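Local coordinates for Alr4995 protein (Nostoc sp., PDB 6LRF) that acts as a bifunctional arginine dihydrolase and ornithine cyclodeaminase, breaking arginine down to ornithine and probably converting ornithine on to proline, at residues Phe380-Tyr386 / Gln402-Ile408; Glu362-Lys366 / Leu438-Thr442; Val370-Ala376 / Leu424-Ala429; Glu344-Ser348 / His554-Leu558; Ser297-Arg302 / Glu447-Gln451. All coordinates share one frame; numbering follows the deposited sequence.

Contact 1: Phe380-Tyr386 / Gln402-Ile408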
# COMPACT_ATOMS: atom_id res chain seq x y z
N PHE B 380 31.74 25.02 -6.33
CA PHE B 380 32.24 23.85 -7.07
C PHE B 380 31.12 23.23 -7.90
O PHE B 380 29.95 23.20 -7.49
CB PHE B 380 32.83 22.80 -6.11
CG PHE B 380 31.84 22.19 -5.17
CD1 PHE B 380 31.41 22.89 -4.05
CD2 PHE B 380 31.34 20.91 -5.39
CE1 PHE B 380 30.49 22.34 -3.18
CE2 PHE B 380 30.42 20.34 -4.51
CZ PHE B 380 30.00 21.06 -3.41
N TYR B 381 31.47 22.77 -9.10
CA TYR B 381 30.50 22.11 -9.93
C TYR B 381 30.22 20.71 -9.34
O TYR B 381 31.13 20.04 -8.84
CB TYR B 381 31.00 22.03 -11.36
CG TYR B 381 30.20 21.09 -12.24
CD1 TYR B 381 29.02 21.50 -12.86
CD2 TYR B 381 30.65 19.80 -12.47
CE1 TYR B 381 28.29 20.62 -13.69
CE2 TYR B 381 29.93 18.91 -13.28
CZ TYR B 381 28.76 19.32 -13.88
OH TYR B 381 28.09 18.40 -14.68
N VAL B 382 28.95 20.31 -9.40
CA VAL B 382 28.53 19.02 -8.87
C VAL B 382 28.37 17.99 -9.98
O VAL B 382 27.55 18.15 -10.86
CB VAL B 382 27.21 19.14 -8.09
CG1 VAL B 382 26.79 17.75 -7.53
CG2 VAL B 382 27.38 20.13 -6.95
N SER B 383 29.15 16.91 -9.91
CA SER B 383 29.15 15.91 -10.97
C SER B 383 27.87 15.07 -10.98
O SER B 383 27.14 14.98 -9.99
CB SER B 383 30.35 14.99 -10.83
OG SER B 383 30.30 14.36 -9.57
N THR B 384 27.62 14.47 -12.13
CA THR B 384 26.44 13.64 -12.38
C THR B 384 26.90 12.21 -12.64
O THR B 384 28.11 11.93 -12.61
CB THR B 384 25.63 14.17 -13.58
OG1 THR B 384 26.40 13.99 -14.77
CG2 THR B 384 25.35 15.66 -13.41
N ILE B 385 25.98 11.30 -12.94
CA ILE B 385 26.41 9.94 -13.27
C ILE B 385 26.97 9.85 -14.69
O ILE B 385 27.57 8.83 -15.06
CB ILE B 385 25.25 8.92 -13.15
CG1 ILE B 385 24.20 9.16 -14.24
CG2 ILE B 385 24.64 8.95 -11.75
CD1 ILE B 385 23.07 8.11 -14.27
N TYR B 386 26.77 10.89 -15.49
CA TYR B 386 27.00 10.78 -16.94
C TYR B 386 28.41 11.10 -17.36
O TYR B 386 29.07 11.92 -16.73
CB TYR B 386 26.02 11.69 -17.68
CG TYR B 386 24.61 11.25 -17.47
CD1 TYR B 386 24.14 10.08 -18.05
CD2 TYR B 386 23.75 11.98 -16.65
CE1 TYR B 386 22.85 9.65 -17.84
CE2 TYR B 386 22.46 11.56 -16.44
CZ TYR B 386 22.01 10.40 -17.04
OH TYR B 386 20.71 9.97 -16.83
N GLN B 402 33.98 8.67 -12.82
CA GLN B 402 32.73 9.43 -12.77
C GLN B 402 31.76 8.87 -11.74
O GLN B 402 31.51 7.68 -11.70
CB GLN B 402 32.07 9.44 -14.14
CG GLN B 402 30.88 10.39 -14.26
CD GLN B 402 31.29 11.85 -14.31
OE1 GLN B 402 32.29 12.20 -14.94
NE2 GLN B 402 30.51 12.72 -13.68
N ARG B 403 31.23 9.73 -10.89
CA ARG B 403 30.05 9.39 -10.10
C ARG B 403 29.30 10.65 -9.74
O ARG B 403 29.84 11.75 -9.83
CB ARG B 403 30.40 8.61 -8.83
CG ARG B 403 31.36 9.30 -7.92
CD ARG B 403 31.18 8.75 -6.49
NE ARG B 403 30.00 9.34 -5.89
CZ ARG B 403 29.51 9.03 -4.70
NH1 ARG B 403 30.09 8.11 -3.94
NH2 ARG B 403 28.43 9.66 -4.26
N MSE B 404 28.06 10.50 -9.32
CA MSE B 404 27.29 11.67 -8.96
C MSE B 404 27.76 12.24 -7.64
O MSE B 404 28.38 11.54 -6.82
CB MSE B 404 25.79 11.35 -8.88
CG MSE B 404 25.45 10.45 -7.72
SE MSE B 404 23.49 10.39 -7.45
CE MSE B 404 22.89 10.84 -9.27
N ASP B 405 27.48 13.53 -7.45
CA ASP B 405 27.67 14.24 -6.19
C ASP B 405 29.13 14.34 -5.80
O ASP B 405 29.47 14.38 -4.61
CB ASP B 405 26.87 13.56 -5.08
CG ASP B 405 25.37 13.71 -5.27
OD1 ASP B 405 24.94 14.63 -6.01
OD2 ASP B 405 24.61 12.91 -4.69
N GLY B 406 30.01 14.41 -6.80
CA GLY B 406 31.41 14.67 -6.52
C GLY B 406 31.82 16.04 -7.00
O GLY B 406 31.00 16.79 -7.56
N ALA B 407 33.09 16.39 -6.77
CA ALA B 407 33.71 17.52 -7.42
C ALA B 407 34.65 17.01 -8.51
O ALA B 407 35.02 15.84 -8.52
CB ALA B 407 34.46 18.39 -6.41
N ILE B 408 35.03 17.88 -9.43
CA ILE B 408 35.97 17.45 -10.47
C ILE B 408 37.31 18.13 -10.24
O ILE B 408 37.42 19.35 -10.31
CB ILE B 408 35.43 17.76 -11.86
CG1 ILE B 408 34.08 17.06 -12.05
CG2 ILE B 408 36.41 17.33 -12.94
CD1 ILE B 408 33.48 17.27 -13.43
O HOH W 1 33.86 20.43 -9.26
O HOH W 2 29.18 15.57 -14.53
O HOH W 3 24.63 15.05 -8.97
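Ser383 holds residues 402-408 through both its backbone and its hydroxyl. Its N gives a nearly straight bond to Gly406 O (3.0 Å, 173°), and its carbonyl oxygen accepts from Asp405 N. Set between the backbone N and the carbonyl carbon (chi1 59°), Ser383 OG donates to Arg403 O at 2.7 Å, nearly along the C=O axis, and accepts from Gly406 N at 2.8 Å. A short hydroxyl suits this buried place, since it serves as donor and acceptor at once, and glycine suits position 406 because a side chain there would probably crowd Ser383 OG. Gln402 bends at chi2 and brings its amide to Thr384, where NE2 donates in the amide plane to Thr384 O at 2.7 Å.

Water supplies further links. One molecule bridges Tyr381 O and Ile408 N; another joins Ser383 O to Asp405 OD1, an atom that also hydrogen-bonds His554 ND1 of helix 554-567.

Apolar contacts flank the polar core. Ile408 CD1 lies 3.9 Å from Tyr381 CE2, the two side chains running the same way, and the methyl CE of Met404, a selenomethionine, meets Ile385 CG2 at 3.6 Å. Ala407 CB touches the Phe380 ring.

Thr384 OG1 accepts from Tyr386 N in an ST turn, and the whole is a loop laid along the entry to strand 407-413 of the seven-stranded mixed sheet.

Contact 2: Glu362-Lys366 / Leu438-Thr442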
# COMPACT_ATOMS: atom_id res chain seq x y z
N GLU B 362 32.65 28.84 -26.54
CA GLU B 362 33.38 27.88 -25.72
C GLU B 362 34.45 28.59 -24.90
O GLU B 362 35.18 29.44 -25.41
CB GLU B 362 34.04 26.80 -26.59
CG GLU B 362 33.15 25.64 -27.01
CD GLU B 362 33.96 24.45 -27.53
OE1 GLU B 362 33.36 23.47 -28.01
OE2 GLU B 362 35.20 24.48 -27.44
N ARG B 363 34.54 28.24 -23.62
CA ARG B 363 35.58 28.78 -22.76
C ARG B 363 36.11 27.69 -21.84
O ARG B 363 35.49 26.63 -21.71
CB ARG B 363 35.03 29.97 -21.96
CG ARG B 363 34.84 31.21 -22.83
CD ARG B 363 34.03 32.24 -22.12
NE ARG B 363 34.75 32.73 -20.95
CZ ARG B 363 34.18 33.38 -19.93
NH1 ARG B 363 32.88 33.64 -19.95
NH2 ARG B 363 34.93 33.77 -18.91
N ASP B 364 37.26 27.94 -21.22
CA ASP B 364 37.86 26.99 -20.28
C ASP B 364 37.05 26.97 -18.98
O ASP B 364 36.52 27.99 -18.56
CB ASP B 364 39.31 27.37 -19.97
CG ASP B 364 40.22 27.24 -21.18
OD1 ASP B 364 39.82 26.60 -22.18
OD2 ASP B 364 41.35 27.79 -21.13
N ALA B 365 36.95 25.79 -18.36
CA ALA B 365 36.33 25.69 -17.05
C ALA B 365 37.13 26.54 -16.06
O ALA B 365 38.36 26.58 -16.12
CB ALA B 365 36.26 24.24 -16.60
N LYS B 366 36.45 27.22 -15.15
CA LYS B 366 37.15 27.97 -14.12
C LYS B 366 37.62 27.05 -13.00
O LYS B 366 36.89 26.15 -12.60
CB LYS B 366 36.24 29.07 -13.55
CG LYS B 366 35.51 29.83 -14.65
CD LYS B 366 35.57 31.35 -14.48
CE LYS B 366 34.60 31.83 -13.41
NZ LYS B 366 34.20 33.26 -13.64
N LEU B 438 31.17 26.87 -16.73
CA LEU B 438 31.81 26.96 -18.03
C LEU B 438 32.69 25.76 -18.34
O LEU B 438 33.21 25.11 -17.44
CB LEU B 438 32.66 28.23 -18.11
CG LEU B 438 31.92 29.56 -18.00
CD1 LEU B 438 32.91 30.71 -17.95
CD2 LEU B 438 30.98 29.69 -19.18
N GLY B 439 32.84 25.46 -19.63
CA GLY B 439 33.79 24.46 -20.08
C GLY B 439 33.47 23.07 -19.59
O GLY B 439 34.37 22.31 -19.24
N ILE B 440 32.19 22.74 -19.56
CA ILE B 440 31.74 21.40 -19.16
C ILE B 440 30.69 20.92 -20.15
O ILE B 440 29.74 21.63 -20.46
CB ILE B 440 31.15 21.40 -17.74
CG1 ILE B 440 32.13 22.02 -16.75
CG2 ILE B 440 30.79 19.95 -17.30
CD1 ILE B 440 31.48 22.65 -15.54
N ARG B 441 30.86 19.70 -20.65
CA ARG B 441 29.82 19.12 -21.49
C ARG B 441 29.67 17.64 -21.16
O ARG B 441 30.58 17.01 -20.63
CB ARG B 441 30.13 19.31 -22.98
CG ARG B 441 31.36 18.55 -23.46
CD ARG B 441 31.72 19.01 -24.87
NE ARG B 441 32.84 18.26 -25.42
CZ ARG B 441 33.51 18.62 -26.52
NH1 ARG B 441 34.52 17.89 -26.96
NH2 ARG B 441 33.16 19.72 -27.17
N THR B 442 28.49 17.10 -21.45
CA THR B 442 28.25 15.68 -21.28
C THR B 442 28.54 14.97 -22.60
O THR B 442 28.54 15.60 -23.65
CB THR B 442 26.80 15.41 -20.86
OG1 THR B 442 26.68 14.05 -20.43
CG2 THR B 442 25.87 15.63 -22.05
O HOH W 4 30.74 21.87 -26.72
O HOH W 5 31.98 27.12 -21.80
O HOH W 6 33.61 26.60 -15.07
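Arg363 reaches Leu438 by leaving its backbone with CG anti to the carbonyl carbon (chi1 -73°) and then bending at chi3 (65°), a path that turns the guanidinium flat toward the leucine. Leu438 CD1 sits over the centre of one face, 3.5 Å from Arg363 NH1. Arginine suits this exposed place because its flat, delocalised guanidinium can lie over an apolar methyl.

The contact belongs to the mixed seven-stranded sheet. Residues 362-366 lead into strand 366-369 and residues 438-442 enter strand 440-442, its two outermost strands in this chain; just before them, Ala365 and Gly439 meet, and the backbones of both hydrogen-bond Arg391. Backbone packing is tight: Gly439 CA approaches Arg363 O to 3.2 Å, and Ala365 CA makes a CH...O contact of the same length with Leu438 O. Gly439 has positive phi, and any CB on it would collide with Ala365 N and Arg363 O, so glycine fits twice over.

No direct hydrogen bond spans the two segments; water does that work. One molecule accepts from Lys366 N at 2.9 Å and donates to Leu438 O at 2.8 Å, while another accepts from Gly439 N and, weakly, from Arg363 N.

Glu362 and Arg441 have their stronger partners elsewhere, Glu362 OE2 on Arg391 and Trp396, Arg441 NE on Glu389. Between themselves they form a long salt bridge, Glu362 OE1 to Arg441 NH2 at 3.8 Å, the carboxylate and guanidinium planes 75° apart. A water at the edge of the guanidinium, in its plane, accepts from Arg441 NH2 at 3.3 Å and donates weakly to Glu362 OE1.

Contact 3: Val370-Ala376 / Leu424-Ala429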
# COMPACT_ATOMS: atom_id res chain seq x y z
N VAL B 370 41.54 23.83 -3.77
CA VAL B 370 41.18 23.34 -2.45
C VAL B 370 42.15 23.93 -1.43
O VAL B 370 43.37 23.89 -1.65
CB VAL B 370 41.23 21.78 -2.40
CG1 VAL B 370 41.00 21.28 -0.99
CG2 VAL B 370 40.24 21.18 -3.37
N ILE B 371 41.65 24.50 -0.33
CA ILE B 371 42.56 25.04 0.68
C ILE B 371 42.50 24.28 2.01
O ILE B 371 43.42 24.34 2.82
CB ILE B 371 42.29 26.53 0.96
CG1 ILE B 371 40.83 26.78 1.34
CG2 ILE B 371 42.71 27.40 -0.24
CD1 ILE B 371 40.47 28.23 1.33
N GLN B 372 41.42 23.54 2.22
CA GLN B 372 41.20 22.79 3.46
C GLN B 372 40.85 21.35 3.08
O GLN B 372 39.90 21.13 2.33
CB GLN B 372 40.08 23.46 4.26
CG GLN B 372 39.72 22.82 5.56
CD GLN B 372 38.62 23.58 6.28
OE1 GLN B 372 38.24 24.69 5.86
NE2 GLN B 372 38.08 22.99 7.35
N ASP B 373 41.65 20.38 3.55
CA ASP B 373 41.39 18.96 3.26
C ASP B 373 39.90 18.60 3.38
O ASP B 373 39.27 18.91 4.39
CB ASP B 373 42.19 18.07 4.22
CG ASP B 373 43.58 17.77 3.72
OD1 ASP B 373 44.03 18.41 2.74
OD2 ASP B 373 44.23 16.91 4.34
N GLY B 374 39.35 17.93 2.37
CA GLY B 374 37.97 17.47 2.42
C GLY B 374 36.92 18.57 2.30
O GLY B 374 35.78 18.38 2.70
N VAL B 375 37.30 19.72 1.74
CA VAL B 375 36.37 20.83 1.54
C VAL B 375 36.59 21.37 0.13
O VAL B 375 37.71 21.64 -0.25
CB VAL B 375 36.57 21.95 2.59
CG1 VAL B 375 35.72 23.18 2.27
CG2 VAL B 375 36.27 21.45 4.01
N ALA B 376 35.53 21.48 -0.67
CA ALA B 376 35.67 22.02 -2.03
C ALA B 376 35.58 23.54 -1.96
O ALA B 376 34.99 24.08 -1.03
CB ALA B 376 34.61 21.45 -2.96
N LEU B 424 33.77 14.71 -1.82
CA LEU B 424 34.26 15.88 -1.12
C LEU B 424 35.33 15.56 -0.09
O LEU B 424 36.36 16.23 -0.03
CB LEU B 424 33.11 16.62 -0.43
CG LEU B 424 32.02 17.21 -1.32
CD1 LEU B 424 30.94 17.88 -0.46
CD2 LEU B 424 32.59 18.18 -2.31
N ARG B 425 35.09 14.54 0.73
CA ARG B 425 36.01 14.24 1.83
C ARG B 425 37.38 13.75 1.34
O ARG B 425 38.34 13.74 2.11
CB ARG B 425 35.40 13.20 2.79
CG ARG B 425 35.18 11.81 2.20
CD ARG B 425 34.82 10.83 3.31
NE ARG B 425 34.66 9.45 2.83
CZ ARG B 425 33.49 8.88 2.59
NH1 ARG B 425 32.38 9.58 2.78
NH2 ARG B 425 33.41 7.63 2.17
N ASP B 426 37.49 13.36 0.07
CA ASP B 426 38.78 12.93 -0.48
C ASP B 426 39.58 14.04 -1.15
O ASP B 426 40.65 13.77 -1.71
CB ASP B 426 38.59 11.80 -1.51
CG ASP B 426 38.07 10.51 -0.89
OD1 ASP B 426 38.23 10.31 0.34
OD2 ASP B 426 37.53 9.68 -1.64
N LEU B 427 39.07 15.27 -1.14
CA LEU B 427 39.81 16.37 -1.75
C LEU B 427 40.99 16.75 -0.86
O LEU B 427 40.87 16.76 0.36
CB LEU B 427 38.90 17.58 -1.98
CG LEU B 427 37.78 17.43 -3.00
CD1 LEU B 427 36.84 18.63 -2.94
CD2 LEU B 427 38.34 17.26 -4.38
N LYS B 428 42.13 17.07 -1.48
CA LYS B 428 43.31 17.47 -0.73
C LYS B 428 43.70 18.92 -1.01
O LYS B 428 43.63 19.36 -2.16
CB LYS B 428 44.49 16.55 -1.07
CG LYS B 428 44.29 15.11 -0.61
CD LYS B 428 44.47 15.00 0.90
CE LYS B 428 44.50 13.54 1.37
NZ LYS B 428 43.14 12.90 1.39
N ALA B 429 44.11 19.64 0.04
CA ALA B 429 44.64 21.00 -0.11
C ALA B 429 45.62 21.08 -1.29
O ALA B 429 46.50 20.22 -1.46
CB ALA B 429 45.30 21.46 1.19
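Val370 lays its branched side chain against the Lys428 peptide, CB 3.4 Å from Lys428 O, with CG1 close to the same carbonyl and CG2 4.1 Å from Leu427 CB. The segments are two connections of the mixed seven-stranded sheet: 370-376 follows strand 366-369 and makes a type II beta turn from Gln372 to Val375, while 424-429 opens with a 3-10 segment and leads toward strand 432-435.

Replacing Val370 with an alanine would remove both methyls and would probably open a gap beside Leu427 CB and the Lys428 carbonyl.

Farther in, Ala376 CB meets Leu427 CD1 at 3.6 Å and Leu424 CD2 at 3.9 Å, a small methyl suiting the close approach of two leucines; Leu424 also packs on Leu558 of helix 554-567. Gly374 takes the third place of the turn with positive phi, which glycine tolerates. Its N donates to Leu427 O at 2.8 Å, and its CA makes a CH...O contact with Leu424 O at 3.2 Å.

At the exposed edge, the aliphatic part of Lys428 crosses the Asp373 carboxylate, and Asp373 OD1 accepts from Ala429 N at 3.0 Å, the N-H almost straight at 177° and nearly in line with the CG-OD1 bond.

Contact 4: Glu344-Ser348 / His554-Leu558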
# COMPACT_ATOMS: atom_id res chain seq x y z
N GLU B 344 23.34 29.23 -13.03
CA GLU B 344 24.19 28.06 -12.83
C GLU B 344 23.36 26.80 -12.61
O GLU B 344 23.71 25.71 -13.09
CB GLU B 344 25.10 28.26 -11.63
CG GLU B 344 26.13 29.35 -11.81
CD GLU B 344 27.03 29.47 -10.60
OE1 GLU B 344 26.54 29.84 -9.50
OE2 GLU B 344 28.23 29.16 -10.75
N GLU B 345 22.27 26.95 -11.89
CA GLU B 345 21.39 25.82 -11.64
C GLU B 345 20.79 25.31 -12.97
O GLU B 345 20.75 24.10 -13.24
CB GLU B 345 20.31 26.21 -10.65
CG GLU B 345 19.49 25.05 -10.13
CD GLU B 345 19.98 24.52 -8.79
OE1 GLU B 345 20.39 25.34 -7.92
OE2 GLU B 345 19.96 23.28 -8.61
N ILE B 346 20.35 26.25 -13.81
CA ILE B 346 19.78 25.92 -15.11
C ILE B 346 20.80 25.26 -16.03
O ILE B 346 20.53 24.22 -16.62
CB ILE B 346 19.21 27.19 -15.80
CG1 ILE B 346 17.98 27.71 -15.05
CG2 ILE B 346 18.88 26.91 -17.27
CD1 ILE B 346 17.62 29.16 -15.40
N ILE B 347 21.96 25.88 -16.16
CA ILE B 347 22.99 25.35 -17.05
C ILE B 347 23.45 23.95 -16.59
O ILE B 347 23.71 23.08 -17.43
CB ILE B 347 24.18 26.32 -17.12
CG1 ILE B 347 23.71 27.67 -17.69
CG2 ILE B 347 25.31 25.75 -17.98
CD1 ILE B 347 23.06 27.55 -19.05
N SER B 348 23.50 23.72 -15.28
CA SER B 348 23.84 22.40 -14.76
C SER B 348 22.83 21.35 -15.24
O SER B 348 23.21 20.25 -15.62
CB SER B 348 23.89 22.39 -13.23
OG SER B 348 24.99 23.16 -12.77
N HIS B 554 20.43 18.67 -6.35
CA HIS B 554 21.65 18.13 -5.76
C HIS B 554 22.62 19.24 -5.37
O HIS B 554 23.28 19.16 -4.34
CB HIS B 554 22.30 17.11 -6.70
CG HIS B 554 21.64 15.76 -6.68
ND1 HIS B 554 22.15 14.69 -5.99
CD2 HIS B 554 20.50 15.32 -7.28
CE1 HIS B 554 21.36 13.64 -6.15
NE2 HIS B 554 20.35 14.00 -6.93
N ARG B 555 22.66 20.31 -6.17
CA ARG B 555 23.55 21.43 -5.90
C ARG B 555 23.31 22.05 -4.51
O ARG B 555 24.26 22.23 -3.74
CB ARG B 555 23.41 22.50 -7.00
CG ARG B 555 24.09 22.12 -8.34
CD ARG B 555 23.88 23.20 -9.41
NE ARG B 555 24.40 24.50 -9.00
CZ ARG B 555 25.64 24.91 -9.22
NH1 ARG B 555 26.51 24.12 -9.84
NH2 ARG B 555 26.03 26.12 -8.82
N HIS B 556 22.06 22.36 -4.18
CA HIS B 556 21.73 22.92 -2.88
C HIS B 556 22.13 21.95 -1.76
O HIS B 556 22.62 22.36 -0.70
CB HIS B 556 20.24 23.25 -2.78
CG HIS B 556 19.86 24.54 -3.46
ND1 HIS B 556 18.63 25.13 -3.29
CD2 HIS B 556 20.55 25.34 -4.31
CE1 HIS B 556 18.58 26.24 -4.00
NE2 HIS B 556 19.73 26.40 -4.63
N HIS B 557 21.90 20.66 -2.00
CA HIS B 557 22.20 19.62 -1.01
C HIS B 557 23.71 19.48 -0.72
O HIS B 557 24.14 19.49 0.43
CB HIS B 557 21.65 18.29 -1.50
CG HIS B 557 21.44 17.28 -0.42
ND1 HIS B 557 20.47 17.41 0.55
CD2 HIS B 557 22.09 16.12 -0.15
CE1 HIS B 557 20.52 16.37 1.36
NE2 HIS B 557 21.49 15.57 0.96
N LEU B 558 24.48 19.33 -1.79
CA LEU B 558 25.94 19.25 -1.71
C LEU B 558 26.55 20.55 -1.17
O LEU B 558 27.53 20.50 -0.42
CB LEU B 558 26.53 18.94 -3.08
CG LEU B 558 26.79 17.46 -3.36
CD1 LEU B 558 27.96 16.96 -2.50
CD2 LEU B 558 25.53 16.63 -3.10
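Arg555 carries this contact, reaching from helix 554-567 to Glu344, Glu345 and Ser348 on helix 340-352. The axes of the short helical segments 344-348 and 554-558 come no closer than 11.5 Å, at 120°, a distance the long arginine bridges.

The charged interactions are loose. Glu344 OE1 forms a long salt bridge to Arg555 NH2 at 3.8 Å. That nitrogen also has a weak, long ion pair with Asp379, whose carboxylate lies close to that of Glu344; the arginine's positive charge would probably ease the repulsion between them. Glu345 OE1 is 4.2 Å from Arg555 NE, beyond a salt bridge.

Among close polar approaches, Glu345 OE1, weakly hydrogen-bonded to Tyr191 OH, lies 3.5 Å from His556 NE2, carboxylate and ring at right angles, while His556 ND1 bonds Thr538. Ser348 OG, beside its backbone N (chi1 -68°), donates to Glu344 O at 2.9 Å and lies 3.4 Å from Arg555 NH1. Serine is small enough to let the arginine pass so near the helix.

Nonpolar contact completes the fit. The arginine chain, bent at chi3, lays one guanidinium face over Glu344 CB, which is 3.7 Å from NH2, and sets CD against Ser348 CB.

Helix 340-352 rests its other side on strand 329-337 and helix 299-310 through Ile346, while helix 554-567 leans on helix 524-536 through His556 and His557.

Contact 5: Ser297-Arg302 / Glu447-Gln451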
# COMPACT_ATOMS: atom_id res chain seq x y z
N SER B 297 11.62 13.11 -29.39
CA SER B 297 12.16 12.62 -28.13
C SER B 297 11.65 13.47 -26.97
O SER B 297 11.71 13.06 -25.81
CB SER B 297 13.68 12.62 -28.16
OG SER B 297 14.20 13.93 -28.30
N GLY B 298 11.12 14.66 -27.29
CA GLY B 298 10.70 15.60 -26.27
C GLY B 298 11.88 16.21 -25.52
O GLY B 298 11.71 16.83 -24.46
N LEU B 299 13.07 16.04 -26.08
CA LEU B 299 14.28 16.62 -25.50
C LEU B 299 14.15 18.14 -25.39
O LEU B 299 14.41 18.71 -24.33
CB LEU B 299 15.50 16.24 -26.35
CG LEU B 299 16.89 16.55 -25.79
CD1 LEU B 299 17.03 15.96 -24.40
CD2 LEU B 299 17.95 15.98 -26.72
N ILE B 300 13.73 18.79 -26.47
CA ILE B 300 13.56 20.23 -26.48
C ILE B 300 12.58 20.63 -25.38
O ILE B 300 12.78 21.62 -24.68
CB ILE B 300 13.07 20.76 -27.87
CG1 ILE B 300 12.94 22.28 -27.85
CG2 ILE B 300 11.75 20.13 -28.29
CD1 ILE B 300 14.25 22.99 -27.72
N ASN B 301 11.56 19.81 -25.19
CA ASN B 301 10.45 20.13 -24.31
C ASN B 301 10.88 19.97 -22.85
O ASN B 301 10.51 20.77 -21.99
CB ASN B 301 9.23 19.24 -24.68
CG ASN B 301 8.23 19.11 -23.56
OD1 ASN B 301 7.75 20.11 -23.01
ND2 ASN B 301 7.87 17.86 -23.23
N ARG B 302 11.70 18.96 -22.57
CA ARG B 302 12.25 18.80 -21.23
C ARG B 302 13.21 19.93 -20.86
O ARG B 302 13.22 20.38 -19.71
CB ARG B 302 12.96 17.45 -21.10
CG ARG B 302 12.02 16.28 -20.82
CD ARG B 302 12.77 14.95 -20.87
NE ARG B 302 13.19 14.62 -22.24
CZ ARG B 302 13.81 13.50 -22.60
NH1 ARG B 302 14.14 13.30 -23.87
NH2 ARG B 302 14.11 12.58 -21.69
N GLU B 447 20.87 7.60 -27.86
CA GLU B 447 19.76 6.88 -27.25
C GLU B 447 19.59 7.25 -25.76
O GLU B 447 18.48 7.20 -25.23
CB GLU B 447 19.95 5.36 -27.41
CG GLU B 447 20.59 4.65 -26.23
CD GLU B 447 20.83 3.16 -26.47
OE1 GLU B 447 19.99 2.51 -27.15
OE2 GLU B 447 21.85 2.62 -25.98
N SER B 448 20.68 7.64 -25.11
CA SER B 448 20.64 8.02 -23.70
C SER B 448 19.93 9.36 -23.46
O SER B 448 18.98 9.42 -22.67
CB SER B 448 22.06 8.08 -23.11
OG SER B 448 22.03 8.50 -21.75
N ARG B 449 20.39 10.42 -24.12
CA ARG B 449 19.82 11.76 -23.94
C ARG B 449 18.33 11.79 -24.32
O ARG B 449 17.58 12.64 -23.84
CB ARG B 449 20.57 12.81 -24.78
CG ARG B 449 22.08 12.85 -24.57
CD ARG B 449 22.76 14.00 -25.33
NE ARG B 449 22.47 13.97 -26.77
CZ ARG B 449 21.87 14.95 -27.44
NH1 ARG B 449 21.65 14.82 -28.74
NH2 ARG B 449 21.47 16.07 -26.83
N GLU B 450 17.93 10.86 -25.18
CA GLU B 450 16.55 10.78 -25.67
C GLU B 450 15.83 9.57 -25.06
O GLU B 450 16.06 8.43 -25.48
CB GLU B 450 16.54 10.71 -27.20
CG GLU B 450 17.16 11.94 -27.88
CD GLU B 450 17.31 11.79 -29.39
OE1 GLU B 450 16.66 10.89 -29.97
OE2 GLU B 450 18.09 12.57 -30.01
N GLN B 451 14.97 9.83 -24.08
CA GLN B 451 14.20 8.78 -23.40
C GLN B 451 13.29 8.02 -24.36
O GLN B 451 12.77 6.95 -24.04
CB GLN B 451 13.36 9.38 -22.27
CG GLN B 451 11.96 9.75 -22.71
CD GLN B 451 11.04 10.06 -21.56
OE1 GLN B 451 11.46 10.18 -20.41
NE2 GLN B 451 9.75 10.20 -21.87
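The end of helix 446-449 packs where the short helix 294-297 gives way to helix 299-310; Glu450, just past its helix, meets Ser297, and Arg449 meets Leu299. Ser297 CB lies 3.6 Å from Glu450 CG, a contact of small and aliphatic groups; the carboxylate beyond it is directed elsewhere, OE1 to His293. Leu299 puts its two methyls to different uses. CD1 sits 3.4 Å from Arg449 O, and CD2 is 3.5 Å from Arg449 NH2. The guanidinium of Arg449 keeps its polar bonds for the carbonyls of Glu291 and Leu353; Leu299 makes only van der Waals contact with it.

An ST turn spans the junction of the two helices: Ser297 OG, between its backbone N and carbonyl carbon (chi1 63°), accepts from Leu299 N at 3.3 Å, while the same hydroxyl also hydrogen-bonds His293 O. Gly298, with positive phi, holds the N-cap position, and its carbonyl takes Arg302 N.

Arg302 folds back at chi3 over this first turn, its NE making a weak bond to Gly298 O at 3.5 Å. This carries the guanidinium to residues 449-451: Glu450 CA stands at its edge near the plane, NH2 touches Gln451 CB at 3.3 Å, and NH1 is 3.5 Å from Arg449 O. A leucine in its place would remove the guanidinium and would probably open a gap beside Gln451 and Glu450. On the same helix Ile300 packs on Leu295 of the third subunit.

Contacts 1 and 4 are buried, whereas contacts 2, 3 and 5 are only partly buried. Contacts 1, 2 and 3 all concern the seven-stranded sheet: contact 1 is bound by five direct hydrogen bonds, contact 3 by two plus leucine packing, and contact 2 by waters and one long salt bridge. Contacts 4 and 5 instead join helices, through long arginines and without a clear hydrogen bond across. Leu558 of contact 4 packs on Asp405 of contact 1 and Leu424 of contact 3, bringing these three together. Contact 1 also touches contacts 2 and 5, but contacts 3 and 5 lie far apart, their centres about 36 Å from each other.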